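Local coordinates for kinetochore protein Mis16 (Schizosaccharomyces japonicus, PDB 4XYH) that recognizes histone H4 and, independently, the CENP-A-specific chaperone Scm3, probably serving as a WD-repeat adaptor for centromeric chromatin, at residues T55-P60 with D387-P392; R138-N143 with I193-L198; V170-Q175 with L217-S222. All coordinates share one frame; numbering follows the deposited sequence.

Interaction 1: T55-P60 with D387-P392; sequences TVEWFP and DLSWNP
The Trp58 indole carries Asn391 on one face and the backbone of Ser389 at its edge. Asn391 CB sits 3.6 Å from the centroid of the five-membered ring, only 9° off the normal, a CH-pi contact. Its ND2 reaches out over the six-membered ring, 3.4 Å from Trp58 CZ3. With CG anti to the backbone N (chi1 -177°), Asn391 CG stands over the indole, 3.9 Å from Trp58 CD2, and the amide and ring planes are inclined to each other. An asparagine suits this place because its CB and ND2 lie over the ring while its polar atoms find partners elsewhere: ND2 in Gln73, OD1 in the backbone N of Asn393 and Asn394. At the indole edge NE1 gives a weak, bent bond to Ser389 O (3.0 Å), and Pro392 CD comes obliquely to within 3.5 Å of Trp58 CB.

Strands 56-58 and 387-390 run almost parallel, their axes 5.8 Å apart, yet side chains rather than paired backbones join them. Val56 N donates to Asp387 OD2 (3.0 Å), which it meets on the anti side and out of the carboxylate plane; the same oxygen makes a salt bridge with Arg138. Two residues on, Trp58 N donates to Ser389 OG (3.2 Å, 159°). Asp and Ser are short enough to span the gap between the strands and accept from these backbone N-H groups. A water also bridges Val56 O and Leu388 O, while Val56 CG1 rests against Leu388 CA.

Strand 56-58 is the inner edge of the first propeller blade and 385-390 that of the last. Strand 41-48, from the N-terminus, closes the last blade, and this contact is the inner part of the seam between last and first blades of the WD40 beta-propeller.

Interaction 2: R138-N143 with I193-L198; sequences RFMPQN and IQEGTL
Gln142 and Glu195, whose CA atoms lie 6.4 Å apart, are carried by two beta turns, a type I turn from Met140 to Asn143 and a type II turn from Gln194 to Thr197. Pro141 fits the second position of the first turn, and Gly196 takes the third position of the other with a positive phi of 97° that a side chain would make awkward. The side chains of Gln142 and Glu195 run alongside one another with opposed directions, Gln142 CB coming to 3.4 Å from Glu195 OE1. The Gln142 chain bends at chi2 (91°), which turns its CD back beside the CA and CB of Glu195.

There both ends of the amide use water: OE1 accepts from one that also takes the N-H of Gly196 (3.0 Å from its N), while NE2 donates to another that binds Ile193 O, and NE2 also reaches Asn191 O. Met140 crosses Glu195 at about a right angle. Its flexible thioether lays CE 3.6 Å from Glu195 OE2 and SD 3.8 Å from Gly196 N.

The contact thus links strand 136-140, the inner strand of one blade, and the turn after it to the turn entering strand 197-201 of the next, with Met140 also packed on Trp190 of strand 187-190.

Interaction 3: V170-Q175 with L217-S222; sequences VQTGHQ and LSLEKS
No direct conventional hydrogen bond joins Gln175 to Ser222; instead CA of Ser222 points its hydrogen at Gln175 O, 3.2 Å away, with an angle of 144° at the hydrogen. These are surface loops of the propeller, each leading into one of two parallel neighbouring strands, 176-178 and 223-225, at the outer rim.

Waters do much of the joining. One accepts from Gln175 NE2 and donates to Ser218 O (2.9 Å); another links Thr172 OG1 to Leu219 O. Gln175 suits this place because its long side chain carries an amide that serves several partners. The bend at chi2 (61°) turns CD back, and Gln175 NE2 also donates to Gly173 O (2.8 Å), while OE1 is held by Tyr164 OH and Asp160 N. Its aliphatic part crosses Leu217 at about a right angle, CB to CB at 3.9 Å, and Leu219 lies beside it with CD2 4.0 Å from NE2. Gly173, at a positive phi, allows the loop to turn there. In the partner loop Ser218 OG accepts from Glu220 N, an ST turn.

His174 completes the contact: the imidazole meets Ser222 edge-on, His174 CD2 lying 3.1 Å from Ser222 OG in the ring plane.

Overall arrangement
The three contacts step outward through the propeller: interaction 1 is centred about 8 Å from the middle of the chain, interaction 2 about 16 Å and interaction 3 about 26 Å. Interactions 1 and 2, with centres about 16 Å apart, touch directly. Arg138 NH2 forms a salt bridge with Asp387 OD2 (3.3 Å), and Phe139 N probably donates to Glu57 OE1 (3.1 Å). Strand 136-140 is thereby tied to both inner strands of the blade closure. Interaction 3 stands apart, its nearest atoms about 8 Å from interaction 2 and about 12 Å from interaction 1. Strands 136-140 and 176-178 nevertheless belong to one sheet, which connects interactions 2 and 3 from channel to rim.

Interaction 1: T55-P60 with D387-P392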
ATOM      1  N   THR A  55      -1.026   7.898   1.234  1.00 17.65           N
ATOM      2  CA  THR A  55      -0.901   6.660   1.999  1.00 18.08           C
ATOM      3  C   THR A  55      -2.120   6.403   2.890  1.00 18.11           C
ATOM      4  O   THR A  55      -2.769   7.342   3.374  1.00 19.25           O
ATOM      5  CB  THR A  55       0.391   6.689   2.869  1.00 17.64           C
ATOM      6  OG1 THR A  55       0.555   5.434   3.563  1.00 16.00           O
ATOM      7  CG2 THR A  55       0.343   7.874   3.894  1.00 15.02           C
ATOM      8  N   VAL A  56      -2.436   5.127   3.098  1.00 15.75           N
ATOM      9  CA  VAL A  56      -3.503   4.755   4.012  1.00 15.07           C
ATOM     10  C   VAL A  56      -3.219   3.365   4.558  1.00 19.44           C
ATOM     11  O   VAL A  56      -2.723   2.500   3.848  1.00 19.35           O
ATOM     12  CB  VAL A  56      -4.914   4.783   3.333  1.00 15.79           C
ATOM     13  CG1 VAL A  56      -5.026   3.734   2.227  1.00 15.28           C
ATOM     14  CG2 VAL A  56      -6.018   4.553   4.360  1.00 16.53           C
ATOM     15  N   GLU A  57      -3.520   3.168   5.836  1.00 20.72           N
ATOM     16  CA  GLU A  57      -3.342   1.883   6.495  1.00 18.91           C
ATOM     17  C   GLU A  57      -4.331   1.809   7.645  1.00 19.36           C
ATOM     18  O   GLU A  57      -4.480   2.778   8.398  1.00 17.98           O
ATOM     19  CB  GLU A  57      -1.904   1.703   6.999  1.00 17.79           C
ATOM     20  CG  GLU A  57      -1.529   0.244   7.254  1.00 17.28           C
ATOM     21  CD  GLU A  57      -0.141   0.069   7.867  1.00 21.56           C
ATOM     22  OE1 GLU A  57       0.399   1.057   8.396  1.00 22.20           O
ATOM     23  OE2 GLU A  57       0.413  -1.061   7.837  1.00 19.85           O
ATOM     24  N   TRP A  58      -5.028   0.675   7.758  1.00 21.84           N
ATOM     25  CA  TRP A  58      -5.908   0.409   8.902  1.00 21.30           C
ATOM     26  C   TRP A  58      -5.094   0.019  10.124  1.00 20.13           C
ATOM     27  O   TRP A  58      -4.206  -0.828  10.026  1.00 21.16           O
ATOM     28  CB  TRP A  58      -6.892  -0.730   8.614  1.00 20.34           C
ATOM     29  CG  TRP A  58      -7.912  -0.448   7.594  1.00 19.46           C
ATOM     30  CD1 TRP A  58      -7.840  -0.737   6.268  1.00 21.40           C
ATOM     31  CD2 TRP A  58      -9.180   0.166   7.806  1.00 19.44           C
ATOM     32  NE1 TRP A  58      -8.991  -0.340   5.632  1.00 22.26           N
ATOM     33  CE2 TRP A  58      -9.828   0.226   6.556  1.00 20.73           C
ATOM     34  CE3 TRP A  58      -9.832   0.675   8.931  1.00 21.58           C
ATOM     35  CZ2 TRP A  58     -11.098   0.769   6.398  1.00 20.34           C
ATOM     36  CZ3 TRP A  58     -11.090   1.217   8.774  1.00 23.13           C
ATOM     37  CH2 TRP A  58     -11.712   1.259   7.515  1.00 24.38           C
ATOM     38  N   PHE A  59      -5.408   0.612  11.272  1.00 17.00           N
ATOM     39  CA  PHE A  59      -4.858   0.133  12.528  1.00 22.32           C
ATOM     40  C   PHE A  59      -5.619  -1.116  12.999  1.00 26.56           C
ATOM     41  O   PHE A  59      -6.841  -1.224  12.814  1.00 22.66           O
ATOM     42  CB  PHE A  59      -4.939   1.206  13.611  1.00 24.05           C
ATOM     43  CG  PHE A  59      -3.906   2.292  13.496  1.00 19.10           C
ATOM     44  CD1 PHE A  59      -2.632   2.106  13.997  1.00 16.48           C
ATOM     45  CD2 PHE A  59      -4.226   3.519  12.913  1.00 18.98           C
ATOM     46  CE1 PHE A  59      -1.678   3.121  13.922  1.00 16.04           C
ATOM     47  CE2 PHE A  59      -3.282   4.539  12.834  1.00 19.13           C
ATOM     48  CZ  PHE A  59      -2.001   4.338  13.344  1.00 17.31           C
ATOM     49  N   PRO A  60      -4.903  -2.065  13.615  1.00 23.46           N
ATOM     50  CA  PRO A  60      -5.587  -3.210  14.233  1.00 28.31           C
ATOM     51  C   PRO A  60      -6.434  -2.766  15.423  1.00 24.93           C
ATOM     52  O   PRO A  60      -6.035  -1.836  16.145  1.00 28.20           O
ATOM     53  CB  PRO A  60      -4.432  -4.116  14.699  1.00 22.00           C
ATOM     54  CG  PRO A  60      -3.230  -3.613  14.015  1.00 23.98           C
ATOM     55  CD  PRO A  60      -3.445  -2.146  13.778  1.00 21.98           C
ATOM     56  N   ASP A 387      -3.351   4.562  -3.095  1.00 28.29           N
ATOM     57  CA  ASP A 387      -3.041   3.536  -2.097  1.00 27.26           C
ATOM     58  C   ASP A 387      -4.333   2.859  -1.658  1.00 24.66           C
ATOM     59  O   ASP A 387      -5.431   3.377  -1.900  1.00 21.33           O
ATOM     60  CB  ASP A 387      -2.312   4.139  -0.882  1.00 21.11           C
ATOM     61  CG  ASP A 387      -1.505   3.090  -0.093  1.00 26.90           C
ATOM     62  OD1 ASP A 387      -1.293   1.973  -0.618  1.00 27.53           O
ATOM     63  OD2 ASP A 387      -1.066   3.388   1.047  1.00 23.73           O
ATOM     64  N   LEU A 388      -4.209   1.692  -1.042  1.00 18.39           N
ATOM     65  CA  LEU A 388      -5.375   1.009  -0.481  1.00 20.45           C
ATOM     66  C   LEU A 388      -4.955   0.067   0.628  1.00 21.87           C
ATOM     67  O   LEU A 388      -3.783  -0.326   0.721  1.00 20.46           O
ATOM     68  CB  LEU A 388      -6.165   0.249  -1.554  1.00 21.76           C
ATOM     69  CG  LEU A 388      -5.462  -0.602  -2.611  1.00 25.26           C
ATOM     70  CD1 LEU A 388      -4.714  -1.741  -1.999  1.00 28.06           C
ATOM     71  CD2 LEU A 388      -6.470  -1.146  -3.616  1.00 27.34           C
ATOM     72  N   SER A 389      -5.920  -0.296   1.457  1.00 17.65           N
ATOM     73  CA  SER A 389      -5.628  -1.104   2.624  1.00 20.14           C
ATOM     74  C   SER A 389      -6.812  -1.995   2.979  1.00 14.64           C
ATOM     75  O   SER A 389      -7.939  -1.518   3.108  1.00 16.75           O
ATOM     76  CB  SER A 389      -5.257  -0.183   3.797  1.00 19.34           C
ATOM     77  OG  SER A 389      -5.000  -0.902   4.982  1.00 20.69           O
ATOM     78  N   TRP A 390      -6.560  -3.293   3.127  1.00 19.79           N
ATOM     79  CA  TRP A 390      -7.554  -4.191   3.718  1.00 20.83           C
ATOM     80  C   TRP A 390      -7.724  -3.910   5.201  1.00 17.49           C
ATOM     81  O   TRP A 390      -6.747  -3.815   5.919  1.00 20.54           O
ATOM     82  CB  TRP A 390      -7.149  -5.639   3.567  1.00 19.45           C
ATOM     83  CG  TRP A 390      -7.346  -6.214   2.233  1.00 21.76           C
ATOM     84  CD1 TRP A 390      -6.407  -6.332   1.241  1.00 24.74           C
ATOM     85  CD2 TRP A 390      -8.540  -6.810   1.733  1.00 20.57           C
ATOM     86  NE1 TRP A 390      -6.954  -6.955   0.147  1.00 25.39           N
ATOM     87  CE2 TRP A 390      -8.266  -7.250   0.417  1.00 20.29           C
ATOM     88  CE3 TRP A 390      -9.818  -7.012   2.265  1.00 24.89           C
ATOM     89  CZ2 TRP A 390      -9.220  -7.879  -0.377  1.00 21.40           C
ATOM     90  CZ3 TRP A 390     -10.771  -7.635   1.472  1.00 27.13           C
ATOM     91  CH2 TRP A 390     -10.464  -8.063   0.164  1.00 21.51           C
ATOM     92  N   ASN A 391      -8.963  -3.791   5.653  1.00 18.00           N
ATOM     93  CA  ASN A 391      -9.275  -3.722   7.079  1.00 20.24           C
ATOM     94  C   ASN A 391      -9.073  -5.111   7.704  1.00 22.90           C
ATOM     95  O   ASN A 391      -9.705  -6.067   7.279  1.00 25.28           O
ATOM     96  CB  ASN A 391     -10.714  -3.213   7.252  1.00 22.37           C
ATOM     97  CG  ASN A 391     -11.125  -3.038   8.698  1.00 24.61           C
ATOM     98  OD1 ASN A 391     -10.729  -3.805   9.563  1.00 27.56           O
ATOM     99  ND2 ASN A 391     -11.944  -2.021   8.961  1.00 25.18           N
ATOM    100  N   PRO A 392      -8.171  -5.235   8.692  1.00 23.25           N
ATOM    101  CA  PRO A 392      -7.893  -6.548   9.300  1.00 24.33           C
ATOM    102  C   PRO A 392      -8.909  -6.944  10.379  1.00 28.14           C
ATOM    103  O   PRO A 392      -8.904  -8.081  10.852  1.00 28.18           O
ATOM    104  CB  PRO A 392      -6.510  -6.347   9.931  1.00 23.18           C
ATOM    105  CG  PRO A 392      -6.557  -4.898  10.385  1.00 20.94           C
ATOM    106  CD  PRO A 392      -7.328  -4.171   9.279  1.00 23.37           C
TER
HETATM  107  O   HOH W   1      -1.663  -0.009   3.183  1.00 24.50           O

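Interaction 2: R138-N143 with I193-L198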
ATOM      1  N   ARG A 138       3.718   3.559   7.629  1.00 16.92           N
ATOM      2  CA  ARG A 138       3.414   2.203   8.088  1.00 13.84           C
ATOM      3  C   ARG A 138       3.687   2.024   9.594  1.00 19.01           C
ATOM      4  O   ARG A 138       4.743   2.442  10.084  1.00 17.42           O
ATOM      5  CB  ARG A 138       4.241   1.197   7.280  1.00 15.43           C
ATOM      6  CG  ARG A 138       3.914   1.165   5.774  1.00 23.66           C
ATOM      7  CD  ARG A 138       2.510   0.593   5.530  1.00 21.94           C
ATOM      8  NE  ARG A 138       2.134   0.496   4.119  1.00 20.68           N
ATOM      9  CZ  ARG A 138       1.373   1.384   3.480  1.00 29.14           C
ATOM     10  NH1 ARG A 138       0.920   2.459   4.117  1.00 24.04           N
ATOM     11  NH2 ARG A 138       1.060   1.198   2.197  1.00 29.73           N
ATOM     12  N   PHE A 139       2.770   1.385  10.321  1.00 16.10           N
ATOM     13  CA  PHE A 139       2.952   1.198  11.763  1.00 12.56           C
ATOM     14  C   PHE A 139       3.764  -0.090  12.024  1.00 16.94           C
ATOM     15  O   PHE A 139       3.669  -1.052  11.279  1.00 13.40           O
ATOM     16  CB  PHE A 139       1.592   1.161  12.495  1.00 13.76           C
ATOM     17  CG  PHE A 139       0.713  -0.022  12.122  1.00 15.01           C
ATOM     18  CD1 PHE A 139       0.979  -1.298  12.613  1.00 14.08           C
ATOM     19  CD2 PHE A 139      -0.388   0.147  11.284  1.00 16.38           C
ATOM     20  CE1 PHE A 139       0.183  -2.397  12.253  1.00 16.40           C
ATOM     21  CE2 PHE A 139      -1.201  -0.941  10.928  1.00 16.12           C
ATOM     22  CZ  PHE A 139      -0.912  -2.215  11.414  1.00 16.85           C
ATOM     23  N   MET A 140       4.594  -0.100  13.059  1.00 18.67           N
ATOM     24  CA  MET A 140       5.364  -1.311  13.370  1.00 17.51           C
ATOM     25  C   MET A 140       4.380  -2.405  13.816  1.00 17.28           C
ATOM     26  O   MET A 140       3.567  -2.159  14.699  1.00 17.80           O
ATOM     27  CB  MET A 140       6.392  -1.014  14.451  1.00 18.27           C
ATOM     28  CG  MET A 140       7.378  -2.126  14.673  1.00 20.92           C
ATOM     29  SD  MET A 140       8.643  -1.644  15.839  1.00 26.26           S
ATOM     30  CE  MET A 140       7.751  -1.829  17.390  1.00 21.06           C
ATOM     31  N   PRO A 141       4.388  -3.581  13.156  1.00 18.76           N
ATOM     32  CA  PRO A 141       3.365  -4.589  13.488  1.00 19.84           C
ATOM     33  C   PRO A 141       3.425  -5.093  14.936  1.00 18.88           C
ATOM     34  O   PRO A 141       2.375  -5.401  15.480  1.00 24.55           O
ATOM     35  CB  PRO A 141       3.640  -5.736  12.495  1.00 16.70           C
ATOM     36  CG  PRO A 141       4.927  -5.430  11.836  1.00 20.28           C
ATOM     37  CD  PRO A 141       5.122  -3.930  11.933  1.00 18.90           C
ATOM     38  N   GLN A 142       4.600  -5.143  15.549  1.00 17.99           N
ATOM     39  CA  GLN A 142       4.736  -5.604  16.941  1.00 22.59           C
ATOM     40  C   GLN A 142       4.325  -4.547  17.961  1.00 26.41           C
ATOM     41  O   GLN A 142       4.210  -4.833  19.146  1.00 23.48           O
ATOM     42  CB  GLN A 142       6.181  -6.039  17.223  1.00 19.81           C
ATOM     43  CG  GLN A 142       6.687  -7.173  16.336  1.00 21.23           C
ATOM     44  CD  GLN A 142       7.363  -6.673  15.058  1.00 25.77           C
ATOM     45  OE1 GLN A 142       7.248  -5.494  14.679  1.00 20.81           O
ATOM     46  NE2 GLN A 142       8.095  -7.566  14.404  1.00 20.49           N
ATOM     47  N   ASN A 143       4.139  -3.318  17.484  1.00 20.28           N
ATOM     48  CA  ASN A 143       3.651  -2.214  18.308  1.00 18.79           C
ATOM     49  C   ASN A 143       3.216  -1.011  17.466  1.00 19.95           C
ATOM     50  O   ASN A 143       4.031  -0.159  17.149  1.00 18.45           O
ATOM     51  CB  ASN A 143       4.730  -1.802  19.320  1.00 18.25           C
ATOM     52  CG  ASN A 143       4.343  -0.563  20.131  1.00 24.55           C
ATOM     53  OD1 ASN A 143       3.176  -0.120  20.102  1.00 21.08           O
ATOM     54  ND2 ASN A 143       5.318   0.001  20.864  1.00 20.85           N
ATOM     55  N   ILE A 193       9.277 -10.411  11.902  1.00 26.17           N
ATOM     56  CA  ILE A 193       9.889 -11.335  12.852  1.00 29.46           C
ATOM     57  C   ILE A 193      10.846 -10.613  13.809  1.00 28.72           C
ATOM     58  O   ILE A 193      10.825 -10.832  15.019  1.00 30.74           O
ATOM     59  CB  ILE A 193      10.649 -12.447  12.114  1.00 30.71           C
ATOM     60  CG1 ILE A 193       9.692 -13.209  11.195  1.00 30.51           C
ATOM     61  CG2 ILE A 193      11.349 -13.367  13.101  1.00 32.16           C
ATOM     62  CD1 ILE A 193       8.404 -13.648  11.881  1.00 31.61           C
ATOM     63  N   GLN A 194      11.674  -9.738  13.252  1.00 27.18           N
ATOM     64  CA  GLN A 194      12.673  -9.022  14.024  1.00 29.20           C
ATOM     65  C   GLN A 194      12.186  -7.596  14.317  1.00 29.34           C
ATOM     66  O   GLN A 194      12.350  -6.679  13.495  1.00 27.15           O
ATOM     67  CB  GLN A 194      14.005  -9.023  13.269  1.00 26.09           C
ATOM     68  CG  GLN A 194      15.197  -8.580  14.095  1.00 44.96           C
ATOM     69  CD  GLN A 194      16.528  -8.845  13.392  1.00 59.21           C
ATOM     70  OE1 GLN A 194      16.604  -9.639  12.438  1.00 60.62           O
ATOM     71  NE2 GLN A 194      17.586  -8.174  13.857  1.00 57.16           N
ATOM     72  N   GLU A 195      11.567  -7.430  15.485  1.00 25.10           N
ATOM     73  CA  GLU A 195      11.000  -6.156  15.904  1.00 23.67           C
ATOM     74  C   GLU A 195      12.001  -5.014  15.828  1.00 27.22           C
ATOM     75  O   GLU A 195      13.125  -5.128  16.316  1.00 27.16           O
ATOM     76  CB  GLU A 195      10.457  -6.252  17.325  1.00 25.02           C
ATOM     77  CG  GLU A 195       9.870  -4.954  17.814  1.00 28.40           C
ATOM     78  CD  GLU A 195       9.172  -5.097  19.156  1.00 34.97           C
ATOM     79  OE1 GLU A 195       8.683  -6.207  19.468  1.00 29.75           O
ATOM     80  OE2 GLU A 195       9.114  -4.092  19.898  1.00 41.28           O
ATOM     81  N   GLY A 196      11.595  -3.920  15.183  1.00 25.52           N
ATOM     82  CA  GLY A 196      12.442  -2.747  15.099  1.00 21.32           C
ATOM     83  C   GLY A 196      13.242  -2.642  13.819  1.00 20.51           C
ATOM     84  O   GLY A 196      13.845  -1.607  13.543  1.00 25.54           O
ATOM     85  N   THR A 197      13.261  -3.706  13.032  1.00 18.40           N
ATOM     86  CA  THR A 197      13.962  -3.665  11.748  1.00 21.31           C
ATOM     87  C   THR A 197      12.987  -3.296  10.616  1.00 19.83           C
ATOM     88  O   THR A 197      11.853  -3.765  10.606  1.00 19.55           O
ATOM     89  CB  THR A 197      14.648  -5.012  11.447  1.00 23.41           C
ATOM     90  OG1 THR A 197      15.781  -5.157  12.309  1.00 28.71           O
ATOM     91  CG2 THR A 197      15.104  -5.094   9.980  1.00 18.29           C
ATOM     92  N   LEU A 198      13.413  -2.429   9.697  1.00 17.22           N
ATOM     93  CA  LEU A 198      12.577  -2.036   8.561  1.00 19.59           C
ATOM     94  C   LEU A 198      13.441  -1.757   7.339  1.00 18.86           C
ATOM     95  O   LEU A 198      14.671  -1.678   7.437  1.00 19.47           O
ATOM     96  CB  LEU A 198      11.741  -0.794   8.882  1.00 16.31           C
ATOM     97  CG  LEU A 198      12.519   0.509   9.109  1.00 18.27           C
ATOM     98  CD1 LEU A 198      11.679   1.711   8.744  1.00 15.82           C
ATOM     99  CD2 LEU A 198      12.952   0.602  10.571  1.00 22.42           C
TER
HETATM  100  O   HOH W   2       9.380  -4.430  13.263  1.00 22.16           O
HETATM  101  O   HOH W   3       8.512  -9.916  16.092  1.00 26.23           O

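Interaction 3: V170-Q175 with L217-S222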
ATOM      1  N   VAL A 170       0.339  17.768  17.155  1.00 21.52           N
ATOM      2  CA  VAL A 170       1.655  17.503  17.710  1.00 18.37           C
ATOM      3  C   VAL A 170       2.746  18.272  16.942  1.00 21.79           C
ATOM      4  O   VAL A 170       3.188  17.846  15.861  1.00 21.73           O
ATOM      5  CB  VAL A 170       1.942  16.005  17.676  1.00 21.42           C
ATOM      6  CG1 VAL A 170       3.353  15.696  18.238  1.00 17.65           C
ATOM      7  CG2 VAL A 170       0.849  15.258  18.437  1.00 17.33           C
ATOM      8  N   GLN A 171       3.172  19.403  17.500  1.00 17.16           N
ATOM      9  CA  GLN A 171       4.067  20.317  16.790  1.00 20.55           C
ATOM     10  C   GLN A 171       5.506  19.820  16.795  1.00 18.56           C
ATOM     11  O   GLN A 171       6.267  20.126  15.887  1.00 19.34           O
ATOM     12  CB  GLN A 171       3.977  21.734  17.391  1.00 19.40           C
ATOM     13  CG  GLN A 171       2.708  22.501  16.921  1.00 23.19           C
ATOM     14  CD  GLN A 171       2.363  23.711  17.787  1.00 29.10           C
ATOM     15  OE1 GLN A 171       1.396  23.688  18.565  1.00 31.71           O
ATOM     16  NE2 GLN A 171       3.146  24.774  17.648  1.00 30.58           N
ATOM     17  N   THR A 172       5.861  19.025  17.796  1.00 15.74           N
ATOM     18  CA  THR A 172       7.215  18.491  17.904  1.00 17.88           C
ATOM     19  C   THR A 172       7.688  17.718  16.666  1.00 17.59           C
ATOM     20  O   THR A 172       8.855  17.799  16.287  1.00 18.12           O
ATOM     21  CB  THR A 172       7.331  17.559  19.119  1.00 20.64           C
ATOM     22  OG1 THR A 172       6.914  18.268  20.284  1.00 22.39           O
ATOM     23  CG2 THR A 172       8.770  17.069  19.306  1.00 17.73           C
ATOM     24  N   GLY A 173       6.790  16.966  16.042  1.00 16.75           N
ATOM     25  CA  GLY A 173       7.165  16.193  14.871  1.00 18.26           C
ATOM     26  C   GLY A 173       7.763  14.856  15.255  1.00 21.35           C
ATOM     27  O   GLY A 173       7.377  14.261  16.276  1.00 17.47           O
ATOM     28  N   HIS A 174       8.731  14.399  14.460  1.00 19.67           N
ATOM     29  CA  HIS A 174       9.243  13.020  14.549  1.00 18.14           C
ATOM     30  C   HIS A 174      10.261  12.850  15.664  1.00 20.87           C
ATOM     31  O   HIS A 174      10.914  13.813  16.066  1.00 19.74           O
ATOM     32  CB  HIS A 174       9.894  12.637  13.227  1.00 17.26           C
ATOM     33  CG  HIS A 174      10.926  13.624  12.796  1.00 18.71           C
ATOM     34  ND1 HIS A 174      10.630  14.700  11.985  1.00 22.10           N
ATOM     35  CD2 HIS A 174      12.233  13.750  13.131  1.00 19.05           C
ATOM     36  CE1 HIS A 174      11.723  15.426  11.812  1.00 24.15           C
ATOM     37  NE2 HIS A 174      12.706  14.879  12.508  1.00 19.28           N
ATOM     38  N   GLN A 175      10.438  11.612  16.111  1.00 17.56           N
ATOM     39  CA  GLN A 175      11.380  11.287  17.173  1.00 16.98           C
ATOM     40  C   GLN A 175      12.733  10.769  16.652  1.00 24.78           C
ATOM     41  O   GLN A 175      13.736  10.807  17.363  1.00 28.89           O
ATOM     42  CB  GLN A 175      10.756  10.246  18.109  1.00 20.28           C
ATOM     43  CG  GLN A 175       9.761  10.839  19.097  1.00 18.14           C
ATOM     44  CD  GLN A 175       8.564  11.521  18.414  1.00 20.40           C
ATOM     45  OE1 GLN A 175       7.653  10.854  17.913  1.00 19.33           O
ATOM     46  NE2 GLN A 175       8.578  12.851  18.380  1.00 14.32           N
ATOM     47  N   LEU A 217      13.526   7.004  22.326  1.00 31.36           N
ATOM     48  CA  LEU A 217      12.853   8.104  21.658  1.00 31.11           C
ATOM     49  C   LEU A 217      12.264   9.014  22.717  1.00 30.02           C
ATOM     50  O   LEU A 217      11.783   8.537  23.734  1.00 28.00           O
ATOM     51  CB  LEU A 217      11.769   7.576  20.709  1.00 32.87           C
ATOM     52  CG  LEU A 217      12.235   6.435  19.792  1.00 25.95           C
ATOM     53  CD1 LEU A 217      11.077   5.849  18.994  1.00 19.49           C
ATOM     54  CD2 LEU A 217      13.340   6.922  18.864  1.00 24.13           C
ATOM     55  N   SER A 218      12.320  10.323  22.496  1.00 31.75           N
ATOM     56  CA  SER A 218      11.719  11.264  23.436  1.00 25.85           C
ATOM     57  C   SER A 218      11.396  12.575  22.754  1.00 26.70           C
ATOM     58  O   SER A 218      11.841  12.831  21.630  1.00 27.82           O
ATOM     59  CB  SER A 218      12.648  11.519  24.625  1.00 24.16           C
ATOM     60  OG  SER A 218      13.536  12.582  24.332  1.00 32.03           O
ATOM     61  N   LEU A 219      10.631  13.414  23.446  1.00 27.68           N
ATOM     62  CA  LEU A 219      10.225  14.702  22.903  1.00 23.82           C
ATOM     63  C   LEU A 219      11.320  15.752  23.025  1.00 25.27           C
ATOM     64  O   LEU A 219      11.190  16.874  22.520  1.00 23.21           O
ATOM     65  CB  LEU A 219       8.964  15.202  23.607  1.00 24.10           C
ATOM     66  CG  LEU A 219       7.730  14.331  23.473  1.00 23.78           C
ATOM     67  CD1 LEU A 219       6.538  14.987  24.205  1.00 24.04           C
ATOM     68  CD2 LEU A 219       7.433  14.099  21.995  1.00 18.91           C
ATOM     69  N   GLU A 220      12.392  15.395  23.713  1.00 28.03           N
ATOM     70  CA  GLU A 220      13.511  16.316  23.872  1.00 34.27           C
ATOM     71  C   GLU A 220      14.101  16.747  22.528  1.00 35.46           C
ATOM     72  O   GLU A 220      14.433  17.921  22.339  1.00 40.59           O
ATOM     73  CB  GLU A 220      14.592  15.678  24.737  1.00 37.28           C
ATOM     74  CG  GLU A 220      15.819  16.555  24.941  1.00 42.90           C
ATOM     75  CD  GLU A 220      16.956  15.776  25.566  1.00 51.94           C
ATOM     76  OE1 GLU A 220      16.696  14.663  26.095  1.00 50.46           O
ATOM     77  OE2 GLU A 220      18.101  16.271  25.514  1.00 62.17           O
ATOM     78  N   LYS A 221      14.200  15.796  21.597  1.00 36.85           N
ATOM     79  CA  LYS A 221      14.786  16.020  20.270  1.00 34.15           C
ATOM     80  C   LYS A 221      14.693  14.761  19.399  1.00 34.14           C
ATOM     81  O   LYS A 221      14.480  13.649  19.904  1.00 28.02           O
ATOM     82  CB  LYS A 221      16.258  16.430  20.387  1.00 35.97           C
ATOM     83  CG  LYS A 221      17.182  15.278  20.782  1.00 35.79           C
ATOM     84  CD  LYS A 221      18.637  15.749  20.863  1.00 50.58           C
ATOM     85  CE  LYS A 221      19.628  14.581  20.839  1.00 60.17           C
ATOM     86  NZ  LYS A 221      19.775  13.941  19.481  1.00 54.47           N
ATOM     87  N   SER A 222      14.874  14.931  18.093  1.00 29.09           N
ATOM     88  CA  SER A 222      14.955  13.789  17.187  1.00 27.34           C
ATOM     89  C   SER A 222      16.369  13.225  17.170  1.00 28.00           C
ATOM     90  O   SER A 222      17.330  13.980  17.191  1.00 32.97           O
ATOM     91  CB  SER A 222      14.547  14.192  15.771  1.00 26.44           C
ATOM     92  OG  SER A 222      14.700  13.095  14.884  1.00 28.82           O
TER
HETATM   93  O   HOH W   4       9.160  18.813  22.064  1.00 21.29           O
HETATM   94  O   HOH W   5      11.022  14.422  19.303  1.00 23.65           O
HETATM   95  O   HOH W   6      13.884  11.240  20.035  1.00 23.98           O